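Local coordinates for mandelate racemase / muconate lactonizing enzyme (Burkholderia pseudomallei, PDB 2POD), which is of unknown physiological role but belongs to the enolase superfamily, binds a sodium ion in its barrel domain and may act as a lyase, at residues A52-G57 and A67-G72; R199-F204 and R238-F243; K307-A312 and A340-V345; G355-R358 and A363-T366. All coordinates share one frame; numbering follows the deposited sequence.

Contact 1: residues A52-G57 and A67-G72; sequences ANRLIG and AKRLSG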
loop_
_atom_site.group_PDB
_atom_site.type_symbol
_atom_site.label_atom_id
_atom_site.label_comp_id
_atom_site.label_asym_id
_atom_site.label_seq_id
_atom_site.Cartn_x
_atom_site.Cartn_y
_atom_site.Cartn_z
ATOM N N ALA B 52 -8.923 -39.171 -19.646
ATOM C CA ALA B 52 -9.450 -40.524 -19.493
ATOM C C ALA B 52 -8.366 -41.533 -19.117
ATOM O O ALA B 52 -8.597 -42.409 -18.286
ATOM C CB ALA B 52 -10.135 -40.947 -20.752
ATOM N N ASN B 53 -7.187 -41.387 -19.717
ATOM C CA ASN B 53 -6.046 -42.247 -19.422
ATOM C C ASN B 53 -5.444 -42.033 -18.032
ATOM O O ASN B 53 -4.794 -42.928 -17.479
ATOM C CB ASN B 53 -4.970 -42.098 -20.501
ATOM C CG ASN B 53 -5.473 -42.477 -21.884
ATOM O OD1 ASN B 53 -6.092 -43.531 -22.072
ATOM N ND2 ASN B 53 -5.216 -41.611 -22.862
ATOM N N ARG B 54 -5.672 -40.850 -17.467
ATOM C CA ARG B 54 -5.220 -40.542 -16.115
ATOM C C ARG B 54 -6.154 -41.143 -15.073
ATOM O O ARG B 54 -5.804 -41.249 -13.901
ATOM C CB ARG B 54 -5.102 -39.028 -15.920
ATOM C CG ARG B 54 -4.033 -38.374 -16.779
ATOM C CD ARG B 54 -3.191 -37.420 -15.962
ATOM N NE ARG B 54 -2.051 -38.086 -15.338
ATOM C CZ ARG B 54 -1.214 -37.508 -14.481
ATOM N NH1 ARG B 54 -1.380 -36.238 -14.130
ATOM N NH2 ARG B 54 -0.208 -38.205 -13.968
ATOM N N LEU B 55 -7.338 -41.548 -15.518
ATOM C CA LEU B 55 -8.439 -41.876 -14.632
ATOM C C LEU B 55 -8.813 -43.358 -14.719
ATOM O O LEU B 55 -9.218 -43.958 -13.726
ATOM C CB LEU B 55 -9.640 -40.996 -14.974
ATOM C CG LEU B 55 -10.415 -40.307 -13.847
ATOM C CD1 LEU B 55 -9.528 -39.540 -12.869
ATOM C CD2 LEU B 55 -11.431 -39.381 -14.449
ATOM N N ILE B 56 -8.665 -43.939 -15.909
ATOM C CA ILE B 56 -8.972 -45.348 -16.147
ATOM C C ILE B 56 -7.995 -46.268 -15.412
ATOM O O ILE B 56 -6.777 -46.164 -15.577
ATOM C CB ILE B 56 -9.094 -45.660 -17.675
ATOM C CG1 ILE B 56 -10.518 -45.330 -18.144
ATOM C CG2 ILE B 56 -8.773 -47.132 -17.996
ATOM C CD1 ILE B 56 -10.628 -44.846 -19.573
ATOM N N GLY B 57 -8.549 -47.140 -14.570
ATOM C CA GLY B 57 -7.748 -48.015 -13.720
ATOM C C GLY B 57 -7.600 -47.540 -12.282
ATOM O O GLY B 57 -7.117 -48.290 -11.428
ATOM N N ALA B 67 -8.454 -34.610 -8.958
ATOM C CA ALA B 67 -8.575 -33.176 -9.250
ATOM C C ALA B 67 -7.222 -32.489 -9.399
ATOM O O ALA B 67 -7.026 -31.707 -10.321
ATOM C CB ALA B 67 -9.413 -32.473 -8.182
ATOM N N LYS B 68 -6.293 -32.810 -8.505
ATOM C CA LYS B 68 -4.922 -32.329 -8.599
ATOM C C LYS B 68 -4.154 -32.940 -9.778
ATOM O O LYS B 68 -3.434 -32.234 -10.482
ATOM C CB LYS B 68 -4.193 -32.536 -7.261
ATOM C CG LYS B 68 -2.701 -32.183 -7.259
ATOM C CD LYS B 68 -2.446 -30.693 -7.414
ATOM C CE LYS B 68 -0.951 -30.372 -7.404
ATOM N NZ LYS B 68 -0.339 -30.522 -6.052
ATOM N N ARG B 69 -4.330 -34.242 -10.000
ATOM C CA ARG B 69 -3.729 -34.947 -11.138
ATOM C C ARG B 69 -4.222 -34.461 -12.509
ATOM O O ARG B 69 -3.442 -34.369 -13.463
ATOM C CB ARG B 69 -3.925 -36.452 -10.987
ATOM C CG ARG B 69 -2.910 -37.115 -10.052
ATOM C CD ARG B 69 -3.225 -38.589 -9.825
ATOM N NE ARG B 69 -2.822 -39.404 -10.968
ATOM C CZ ARG B 69 -3.660 -39.959 -11.837
ATOM N NH1 ARG B 69 -4.974 -39.812 -11.700
ATOM N NH2 ARG B 69 -3.180 -40.669 -12.849
ATOM N N LEU B 70 -5.507 -34.131 -12.594
ATOM C CA LEU B 70 -6.116 -33.681 -13.848
ATOM C C LEU B 70 -5.894 -32.196 -14.138
ATOM O O LEU B 70 -6.248 -31.715 -15.218
ATOM C CB LEU B 70 -7.622 -33.973 -13.859
ATOM C CG LEU B 70 -8.124 -35.412 -13.998
ATOM C CD1 LEU B 70 -9.632 -35.407 -14.163
ATOM C CD2 LEU B 70 -7.469 -36.135 -15.160
ATOM N N SER B 71 -5.335 -31.475 -13.165
ATOM C CA SER B 71 -4.875 -30.107 -13.376
ATOM C C SER B 71 -3.621 -30.121 -14.236
ATOM O O SER B 71 -2.520 -30.356 -13.742
ATOM C CB SER B 71 -4.596 -29.424 -12.039
ATOM O OG SER B 71 -5.118 -28.111 -12.038
ATOM N N GLY B 72 -3.804 -29.897 -15.533
ATOM C CA GLY B 72 -2.738 -30.106 -16.512
ATOM C C GLY B 72 -1.915 -28.855 -16.711
ATOM O O GLY B 72 -2.120 -27.850 -16.023
#
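Arg54 and Arg69 each offer a guanidinium to the other's backbone carbonyl, and this exchange carries the contact. Arg54 lies near the end of helix 40-55, where its carbonyl oxygen is gripped end-on by both terminal nitrogens of Arg69, with NH1 at 2.8 Å and NH2 at 2.9 Å from Arg54 O. The oxygen lies in the guanidinium plane; NH2 meets a lone pair, while NH1 is tilted 31° from the carbonyl plane. The Arg54 side chain answers more loosely. Bent at chi2 and again at chi3 (88°), it brings NH1 to 2.9 Å from Arg69 O in a weak bond. The two guanidinium planes stand 47° apart, and Arg54 NE comes to 3.8 Å from Arg69 NH2, a proximity of like charges probably eased by the carbonyls and by a long, weak ion pair of Arg69 with Glu58. Arg54 CB also touches Leu70 CD2 (3.8 Å). Next along, Leu55 turns its end inward, CD1 lying 4.3 Å from Leu70 CD1, and both leucines also pack on Leu89 of helix 81-101. Helices 40-55 and 63-69 follow the antiparallel strands 5-13, 19-26 and 31-37, as in the alpha+beta N-terminal capping domain of the enolase superfamily.

Contact 2: residues R199-F204 and R238-F243; sequences RALEPF and REYETF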
loop_
_atom_site.group_PDB
_atom_site.type_symbol
_atom_site.label_atom_id
_atom_site.label_comp_id
_atom_site.label_asym_id
_atom_site.label_seq_id
_atom_site.Cartn_x
_atom_site.Cartn_y
_atom_site.Cartn_z
ATOM N N ARG B 199 -33.968 3.759 -21.565
ATOM C CA ARG B 199 -34.835 2.741 -22.150
ATOM C C ARG B 199 -34.512 1.342 -21.629
ATOM O O ARG B 199 -35.382 0.472 -21.587
ATOM C CB ARG B 199 -34.748 2.774 -23.677
ATOM C CG ARG B 199 -36.101 2.644 -24.376
ATOM C CD ARG B 199 -35.979 2.688 -25.902
ATOM N NE ARG B 199 -35.249 3.864 -26.380
ATOM C CZ ARG B 199 -34.105 3.816 -27.061
ATOM N NH1 ARG B 199 -33.544 2.647 -27.354
ATOM N NH2 ARG B 199 -33.520 4.943 -27.447
ATOM N N ALA B 200 -33.256 1.132 -21.240
ATOM C CA ALA B 200 -32.851 -0.094 -20.555
ATOM C C ALA B 200 -33.207 -0.084 -19.068
ATOM O O ALA B 200 -33.246 -1.130 -18.430
ATOM C CB ALA B 200 -31.364 -0.343 -20.753
ATOM N N LEU B 201 -33.466 1.102 -18.523
ATOM C CA LEU B 201 -33.938 1.244 -17.148
ATOM C C LEU B 201 -35.425 0.932 -16.973
ATOM O O LEU B 201 -35.882 0.679 -15.855
ATOM C CB LEU B 201 -33.635 2.653 -16.628
ATOM C CG LEU B 201 -32.532 2.855 -15.584
ATOM C CD1 LEU B 201 -31.308 1.983 -15.836
ATOM C CD2 LEU B 201 -32.140 4.318 -15.520
ATOM N N GLU B 202 -36.172 0.956 -18.074
ATOM C CA GLU B 202 -37.625 0.742 -18.052
ATOM C C GLU B 202 -38.145 -0.618 -17.533
ATOM O O GLU B 202 -39.176 -0.647 -16.864
ATOM C CB GLU B 202 -38.256 1.104 -19.402
ATOM C CG GLU B 202 -38.447 2.604 -19.628
ATOM C CD GLU B 202 -38.880 2.938 -21.048
ATOM O OE1 GLU B 202 -38.587 4.063 -21.511
ATOM O OE2 GLU B 202 -39.512 2.078 -21.703
ATOM N N PRO B 203 -37.447 -1.745 -17.829
ATOM C CA PRO B 203 -37.677 -2.963 -17.034
ATOM C C PRO B 203 -37.587 -2.862 -15.505
ATOM O O PRO B 203 -38.234 -3.651 -14.825
ATOM C CB PRO B 203 -36.619 -3.930 -17.566
ATOM C CG PRO B 203 -36.446 -3.522 -18.973
ATOM C CD PRO B 203 -36.504 -2.022 -18.935
ATOM N N PHE B 204 -36.810 -1.919 -14.970
ATOM C CA PHE B 204 -36.696 -1.766 -13.519
ATOM C C PHE B 204 -37.842 -0.971 -12.906
ATOM O O PHE B 204 -38.267 -1.260 -11.787
ATOM C CB PHE B 204 -35.334 -1.181 -13.112
ATOM C CG PHE B 204 -34.177 -2.071 -13.451
ATOM C CD1 PHE B 204 -33.835 -3.133 -12.620
ATOM C CD2 PHE B 204 -33.444 -1.863 -14.615
ATOM C CE1 PHE B 204 -32.776 -3.972 -12.939
ATOM C CE2 PHE B 204 -32.388 -2.699 -14.950
ATOM C CZ PHE B 204 -32.051 -3.756 -14.111
ATOM N N ARG B 238 -28.585 2.947 -9.080
ATOM C CA ARG B 238 -28.564 3.276 -7.648
ATOM C C ARG B 238 -29.954 3.552 -7.075
ATOM O O ARG B 238 -30.293 3.075 -5.992
ATOM C CB ARG B 238 -27.635 4.470 -7.405
ATOM C CG ARG B 238 -27.519 4.935 -5.959
ATOM C CD ARG B 238 -26.535 6.090 -5.836
ATOM N NE ARG B 238 -25.199 5.705 -6.293
ATOM C CZ ARG B 238 -24.236 5.234 -5.503
ATOM N NH1 ARG B 238 -24.439 5.088 -4.196
ATOM N NH2 ARG B 238 -23.061 4.908 -6.027
ATOM N N GLU B 239 -30.747 4.303 -7.836
ATOM C CA GLU B 239 -32.137 4.636 -7.523
ATOM C C GLU B 239 -33.044 3.413 -7.266
ATOM O O GLU B 239 -33.896 3.438 -6.372
ATOM C CB GLU B 239 -32.693 5.475 -8.673
ATOM C CG GLU B 239 -33.965 6.243 -8.368
ATOM C CD GLU B 239 -34.779 6.515 -9.621
ATOM O OE1 GLU B 239 -35.972 6.144 -9.648
ATOM O OE2 GLU B 239 -34.227 7.091 -10.581
ATOM N N TYR B 240 -32.843 2.348 -8.037
ATOM C CA TYR B 240 -33.733 1.187 -8.025
ATOM C C TYR B 240 -33.372 0.116 -6.996
ATOM O O TYR B 240 -34.010 -0.937 -6.956
ATOM C CB TYR B 240 -33.792 0.553 -9.418
ATOM C CG TYR B 240 -34.476 1.412 -10.449
ATOM C CD1 TYR B 240 -35.860 1.579 -10.436
ATOM C CD2 TYR B 240 -33.744 2.062 -11.439
ATOM C CE1 TYR B 240 -36.495 2.364 -11.382
ATOM C CE2 TYR B 240 -34.374 2.853 -12.392
ATOM C CZ TYR B 240 -35.750 2.996 -12.357
ATOM O OH TYR B 240 -36.384 3.776 -13.295
ATOM N N GLU B 241 -32.349 0.385 -6.183
ATOM C CA GLU B 241 -31.928 -0.503 -5.094
ATOM C C GLU B 241 -31.871 -1.984 -5.495
ATOM O O GLU B 241 -32.528 -2.840 -4.892
ATOM C CB GLU B 241 -32.789 -0.282 -3.845
ATOM C CG GLU B 241 -32.138 0.617 -2.791
ATOM C CD GLU B 241 -33.114 1.589 -2.125
ATOM O OE1 GLU B 241 -32.645 2.496 -1.399
ATOM O OE2 GLU B 241 -34.343 1.451 -2.322
ATOM N N THR B 242 -31.096 -2.261 -6.537
ATOM C CA THR B 242 -30.905 -3.618 -7.045
ATOM C C THR B 242 -30.134 -4.501 -6.052
ATOM O O THR B 242 -29.346 -4.009 -5.234
ATOM C CB THR B 242 -30.191 -3.605 -8.410
ATOM O OG1 THR B 242 -28.981 -2.841 -8.314
ATOM C CG2 THR B 242 -31.087 -2.985 -9.471
ATOM N N PHE B 243 -30.377 -5.803 -6.121
ATOM C CA PHE B 243 -29.825 -6.731 -5.147
ATOM C C PHE B 243 -28.340 -7.045 -5.384
ATOM O O PHE B 243 -27.573 -7.145 -4.429
ATOM C CB PHE B 243 -30.657 -8.012 -5.106
ATOM C CG PHE B 243 -30.334 -8.915 -3.957
ATOM C CD1 PHE B 243 -30.772 -8.605 -2.675
ATOM C CD2 PHE B 243 -29.590 -10.074 -4.151
ATOM C CE1 PHE B 243 -30.473 -9.430 -1.607
ATOM C CE2 PHE B 243 -29.283 -10.918 -3.084
ATOM C CZ PHE B 243 -29.725 -10.598 -1.813
#
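Phe204 sets its CB squarely over one face of the Tyr240 ring, a CH-pi contact 3.8 Å from CB to the ring centroid and only 10° off the normal. With CG beside its own backbone N (chi1 -64°), Phe204 carries its ring past the tyrosine instead of onto it: the ring centroids are 6.0 Å apart and the planes inclined at 33°. Two further apolar touches add to this pairing. Leu201 CG approaches Tyr240 obliquely, 3.7 Å from CE2, and Thr242 CG2 lies 4.0 Å from Phe204 CE1. In the alpha/beta barrel of the enolase superfamily, these residues join the region between helices 194-200 and 202-210 to the loop that leads from helix 227-237 into strand 244-246. Phe204 and Thr242 both continue inward onto Val219 of the barrel strand 216-220, and Phe204 also meets Leu237. No hydrogen bond crosses between 199-204 and 238-243; polar groups here find partners beyond the pair of segments. The hydroxyl of Tyr240 makes a weak bond to Glu205. Over the ring face opposite Phe204, toward the rim, Glu239 OE1 stands 4.1 Å above the plane of the Tyr240 ring and is tied by a salt bridge to Arg208.

Contact 3: residues K307-A312 and A340-V345; sequences KIASMA and APNALV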
loop_
_atom_site.group_PDB
_atom_site.type_symbol
_atom_site.label_atom_id
_atom_site.label_comp_id
_atom_site.label_asym_id
_atom_site.label_seq_id
_atom_site.Cartn_x
_atom_site.Cartn_y
_atom_site.Cartn_z
ATOM N N LYS B 307 -14.452 -25.611 -1.694
ATOM C CA LYS B 307 -13.333 -25.037 -0.995
ATOM C C LYS B 307 -13.387 -23.531 -1.206
ATOM O O LYS B 307 -13.085 -22.762 -0.295
ATOM C CB LYS B 307 -12.037 -25.611 -1.569
ATOM C CG LYS B 307 -11.831 -27.078 -1.269
ATOM C CD LYS B 307 -10.631 -27.639 -2.024
ATOM C CE LYS B 307 -10.537 -29.150 -1.844
ATOM N NZ LYS B 307 -9.385 -29.729 -2.594
ATOM N N ILE B 308 -13.805 -23.133 -2.408
ATOM C CA ILE B 308 -14.126 -21.747 -2.719
ATOM C C ILE B 308 -15.194 -21.194 -1.773
ATOM O O ILE B 308 -15.035 -20.099 -1.235
ATOM C CB ILE B 308 -14.533 -21.569 -4.206
ATOM C CG1 ILE B 308 -13.356 -21.899 -5.129
ATOM C CG2 ILE B 308 -15.000 -20.141 -4.476
ATOM C CD1 ILE B 308 -13.760 -22.391 -6.539
ATOM N N ALA B 309 -16.251 -21.972 -1.545
ATOM C CA ALA B 309 -17.325 -21.591 -0.625
ATOM C C ALA B 309 -16.833 -21.355 0.804
ATOM O O ALA B 309 -17.230 -20.386 1.450
ATOM C CB ALA B 309 -18.452 -22.629 -0.644
ATOM N N SER B 310 -15.961 -22.240 1.278
ATOM C CA SER B 310 -15.447 -22.158 2.634
ATOM C C SER B 310 -14.401 -21.055 2.800
ATOM O O SER B 310 -14.279 -20.482 3.877
ATOM C CB SER B 310 -14.921 -23.518 3.099
ATOM O OG SER B 310 -13.902 -24.003 2.246
HETATM N N MSE B 311 -13.669 -20.758 1.725
HETATM C CA MSE B 311 -12.832 -19.551 1.623
HETATM C C MSE B 311 -13.636 -18.259 1.713
HETATM O O MSE B 311 -13.328 -17.390 2.526
HETATM C CB MSE B 311 -12.081 -19.538 0.296
HETATM C CG MSE B 311 -10.688 -20.091 0.339
HETATM SE SE MSE B 311 -9.703 -19.578 -1.255
HETATM C CE MSE B 311 -9.243 -17.769 -0.763
ATOM N N ALA B 312 -14.649 -18.137 0.857
ATOM C CA ALA B 312 -15.519 -16.966 0.809
ATOM C C ALA B 312 -16.172 -16.619 2.146
ATOM O O ALA B 312 -16.404 -15.444 2.428
ATOM C CB ALA B 312 -16.586 -17.147 -0.262
ATOM N N ALA B 340 -23.315 -25.675 2.183
ATOM C CA ALA B 340 -22.510 -24.497 2.533
ATOM C C ALA B 340 -23.240 -23.589 3.524
ATOM O O ALA B 340 -24.346 -23.130 3.244
ATOM C CB ALA B 340 -22.112 -23.725 1.282
ATOM N N PRO B 341 -22.623 -23.336 4.697
ATOM C CA PRO B 341 -23.173 -22.397 5.679
ATOM C C PRO B 341 -23.351 -20.979 5.120
ATOM O O PRO B 341 -24.239 -20.240 5.566
ATOM C CB PRO B 341 -22.122 -22.397 6.795
ATOM C CG PRO B 341 -21.360 -23.656 6.616
ATOM C CD PRO B 341 -21.349 -23.923 5.149
ATOM N N ASN B 342 -22.522 -20.613 4.142
ATOM C CA ASN B 342 -22.644 -19.315 3.489
ATOM C C ASN B 342 -23.422 -19.267 2.173
ATOM O O ASN B 342 -23.388 -18.255 1.490
ATOM C CB ASN B 342 -21.276 -18.642 3.336
ATOM C CG ASN B 342 -20.368 -19.389 2.406
ATOM O OD1 ASN B 342 -20.334 -20.619 2.416
ATOM N ND2 ASN B 342 -19.613 -18.652 1.596
ATOM N N ALA B 343 -24.137 -20.332 1.822
ATOM C CA ALA B 343 -24.999 -20.294 0.630
ATOM C C ALA B 343 -26.174 -19.312 0.750
ATOM O O ALA B 343 -26.832 -19.248 1.778
ATOM C CB ALA B 343 -25.477 -21.675 0.277
ATOM N N LEU B 344 -26.399 -18.520 -0.294
ATOM C CA LEU B 344 -27.355 -17.403 -0.237
ATOM C C LEU B 344 -28.639 -17.789 -0.962
ATOM O O LEU B 344 -29.728 -17.818 -0.371
ATOM C CB LEU B 344 -26.757 -16.163 -0.913
ATOM C CG LEU B 344 -27.086 -14.696 -0.573
ATOM C CD1 LEU B 344 -26.913 -13.840 -1.826
ATOM C CD2 LEU B 344 -28.439 -14.431 0.088
ATOM N N VAL B 345 -28.488 -18.063 -2.255
ATOM C CA VAL B 345 -29.582 -18.484 -3.116
ATOM C C VAL B 345 -29.059 -19.556 -4.048
ATOM O O VAL B 345 -27.853 -19.691 -4.233
ATOM C CB VAL B 345 -30.163 -17.317 -3.961
ATOM C CG1 VAL B 345 -31.267 -16.599 -3.204
ATOM C CG2 VAL B 345 -29.072 -16.340 -4.393
#
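Ala309 and Asn342 meet where helix 301-314, on the outside of the enolase-type alpha/beta barrel, faces the loop running from helix 327-339 into strand 346-348. That loop begins with a type I beta turn from Ala340 to Ala343, which places Asn342 at its third position. In the asparagine, a chi1 of 66° tucks CG in between its own N and C and turns the amide to the helix. ND2 comes to 3.0 Å from Ala309 O, but the N-H points poorly (127°) and the bond is weak; the stronger partner of ND2 is the carbonyl of Leu317. The amide is thus shared between a helix carbonyl and the segment just ahead of strand 319-321. OD1 has no attraction for Ala309 O, both being acceptors 3.3 Å apart. Small methyls let the segments approach: Ala309 CB rests 4.3 Å from Ala340 CB, and Ala312 CB lies 3.9 Å from Asn342 ND2. The side of the helix bearing Ser310 and selenomethionine Met311 packs against a neighbouring subunit, whose Arg277 bonds to Ser310 O. Within the helix, the chi1 of Ser310 (58°) bends OG back to 2.9 Å from Lys307 O, approaching from the same face of that carbonyl as Met311 N.

Contact 4: residues G355-R358 and A363-T366; sequences GWYR and ALPT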
loop_
_atom_site.group_PDB
_atom_site.type_symbol
_atom_site.label_atom_id
_atom_site.label_comp_id
_atom_site.label_asym_id
_atom_site.label_seq_id
_atom_site.Cartn_x
_atom_site.Cartn_y
_atom_site.Cartn_z
ATOM N N GLY B 355 -39.845 -27.420 -17.864
ATOM C CA GLY B 355 -39.770 -27.681 -19.295
ATOM C C GLY B 355 -38.865 -28.843 -19.652
ATOM O O GLY B 355 -39.131 -29.984 -19.268
ATOM N N TRP B 356 -37.787 -28.543 -20.376
ATOM C CA TRP B 356 -37.001 -29.550 -21.090
ATOM C C TRP B 356 -36.135 -30.490 -20.245
ATOM O O TRP B 356 -35.556 -31.438 -20.784
ATOM C CB TRP B 356 -36.175 -28.910 -22.212
ATOM C CG TRP B 356 -35.082 -27.958 -21.764
ATOM C CD1 TRP B 356 -35.197 -26.608 -21.584
ATOM C CD2 TRP B 356 -33.712 -28.285 -21.476
ATOM N NE1 TRP B 356 -33.991 -26.078 -21.191
ATOM C CE2 TRP B 356 -33.063 -27.083 -21.116
ATOM C CE3 TRP B 356 -32.974 -29.477 -21.474
ATOM C CZ2 TRP B 356 -31.709 -27.037 -20.763
ATOM C CZ3 TRP B 356 -31.623 -29.428 -21.127
ATOM C CH2 TRP B 356 -31.010 -28.217 -20.774
ATOM N N TYR B 357 -36.048 -30.232 -18.939
ATOM C CA TYR B 357 -35.322 -31.108 -18.003
ATOM C C TYR B 357 -36.061 -32.435 -17.807
ATOM O O TYR B 357 -35.432 -33.478 -17.588
ATOM C CB TYR B 357 -35.177 -30.448 -16.624
ATOM C CG TYR B 357 -34.106 -29.381 -16.448
ATOM C CD1 TYR B 357 -33.876 -28.824 -15.190
ATOM C CD2 TYR B 357 -33.332 -28.928 -17.515
ATOM C CE1 TYR B 357 -32.919 -27.843 -14.993
ATOM C CE2 TYR B 357 -32.362 -27.948 -17.328
ATOM C CZ TYR B 357 -32.162 -27.409 -16.060
ATOM O OH TYR B 357 -31.211 -26.432 -15.853
ATOM N N ARG B 358 -37.393 -32.377 -17.888
ATOM C CA ARG B 358 -38.285 -33.394 -17.317
ATOM C C ARG B 358 -38.153 -34.764 -17.981
ATOM O O ARG B 358 -38.345 -35.796 -17.334
ATOM C CB ARG B 358 -39.742 -32.928 -17.381
ATOM C CG ARG B 358 -40.067 -31.729 -16.501
ATOM C CD ARG B 358 -41.369 -31.939 -15.737
ATOM N NE ARG B 358 -41.333 -31.311 -14.418
ATOM C CZ ARG B 358 -40.837 -31.875 -13.315
ATOM N NH1 ARG B 358 -40.327 -33.102 -13.347
ATOM N NH2 ARG B 358 -40.854 -31.206 -12.171
ATOM N N ALA B 363 -35.121 -38.044 -11.823
ATOM C CA ALA B 363 -35.627 -37.189 -10.746
ATOM C C ALA B 363 -35.091 -35.771 -10.920
ATOM O O ALA B 363 -34.054 -35.569 -11.543
ATOM C CB ALA B 363 -35.215 -37.754 -9.379
ATOM N N LEU B 364 -35.797 -34.793 -10.368
ATOM C CA LEU B 364 -35.370 -33.401 -10.442
ATOM C C LEU B 364 -35.419 -32.755 -9.061
ATOM O O LEU B 364 -36.227 -33.164 -8.224
ATOM C CB LEU B 364 -36.259 -32.613 -11.410
ATOM C CG LEU B 364 -35.955 -32.607 -12.914
ATOM C CD1 LEU B 364 -36.971 -31.719 -13.608
ATOM C CD2 LEU B 364 -34.541 -32.129 -13.236
ATOM N N PRO B 365 -34.547 -31.752 -8.813
ATOM C CA PRO B 365 -34.732 -30.804 -7.716
ATOM C C PRO B 365 -36.118 -30.177 -7.695
ATOM O O PRO B 365 -36.622 -29.734 -8.733
ATOM C CB PRO B 365 -33.669 -29.740 -7.996
ATOM C CG PRO B 365 -32.595 -30.481 -8.680
ATOM C CD PRO B 365 -33.300 -31.476 -9.553
ATOM N N THR B 366 -36.726 -30.162 -6.514
ATOM C CA THR B 366 -38.117 -29.763 -6.358
ATOM C C THR B 366 -38.188 -28.292 -5.965
ATOM O O THR B 366 -37.617 -27.888 -4.951
ATOM C CB THR B 366 -38.816 -30.613 -5.271
ATOM O OG1 THR B 366 -38.501 -31.999 -5.467
ATOM C CG2 THR B 366 -40.332 -30.408 -5.309
#
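Arg358 and Leu364 are the residues whose CA atoms come closest, 7.5 Å apart, where the chain turns back on itself after helix 350-356. Tyr357 and Arg358 keep near-helical backbone angles although the regular helix is fading, and Arg358 N still bonds to Gly355 O (3.3 Å). Residues 363-366, in contrast, are extended; Leu364 lies in the beta region as the chain heads for strand 366-368, and Thr366 already pairs through its backbone with Thr373. The extended backbone projects Leu364 toward the helix end, where its two methyls divide the work. Leu364 CD1 lies 3.7 Å and Leu364 CD2 3.8 Å from Tyr357 CB, and Leu364 CD2 is also 3.9 Å from ring atom CD1 of Tyr357. The two side chains cross at about a right angle. Arg358 leaves its backbone pointing away, but bends at chi2 (-135°) and chi3 (146°) bring its guanidinium back over the leucine. Leu364 CD1 then sits against one guanidinium face, toward the rim, 3.6 Å from Arg358 NH1. Within the barrel domain of this enolase superfamily member, the Tyr357 hydroxyl is hydrogen-bonded to Thr325 O and Asp323 OD2, and its side chain packs on Pro327 and Leu330 of helix 327-339. No hydrogen bond joins the two segments. Cohesion between them probably rests mainly on dispersion between the leucine methyls, the tyrosine CB and CD1, and a flat cation, and because the leucine meets a face of the guanidinium, it does not compete for the N-H directions lying in that plane.

How the contacts relate
Contact 1 belongs to the N-terminal capping domain, whereas contacts 2, 3 and 4 all lie in the barrel domain. Contacts 1 and 2 sit on opposite sides of the chain's centre, their own centres 46 Å apart. Contact 3 lies between them without touching contact 1, nearest atoms about 6 Å apart; a salt bridge from Lys307 to Asp64 on helix 63-69 joins the two domains nearby. It does touch contact 2, through Leu344 CD1 and Phe243 CE2 (4.0 Å). Contact 4 stands apart, its nearest atoms about 12 Å from contact 3. Glu220, Glu246 and Glu272 form the sodium site; the side chain of Phe204 is about 14 Å, and that of Tyr357 about 13 Å, from a bound sodium ion.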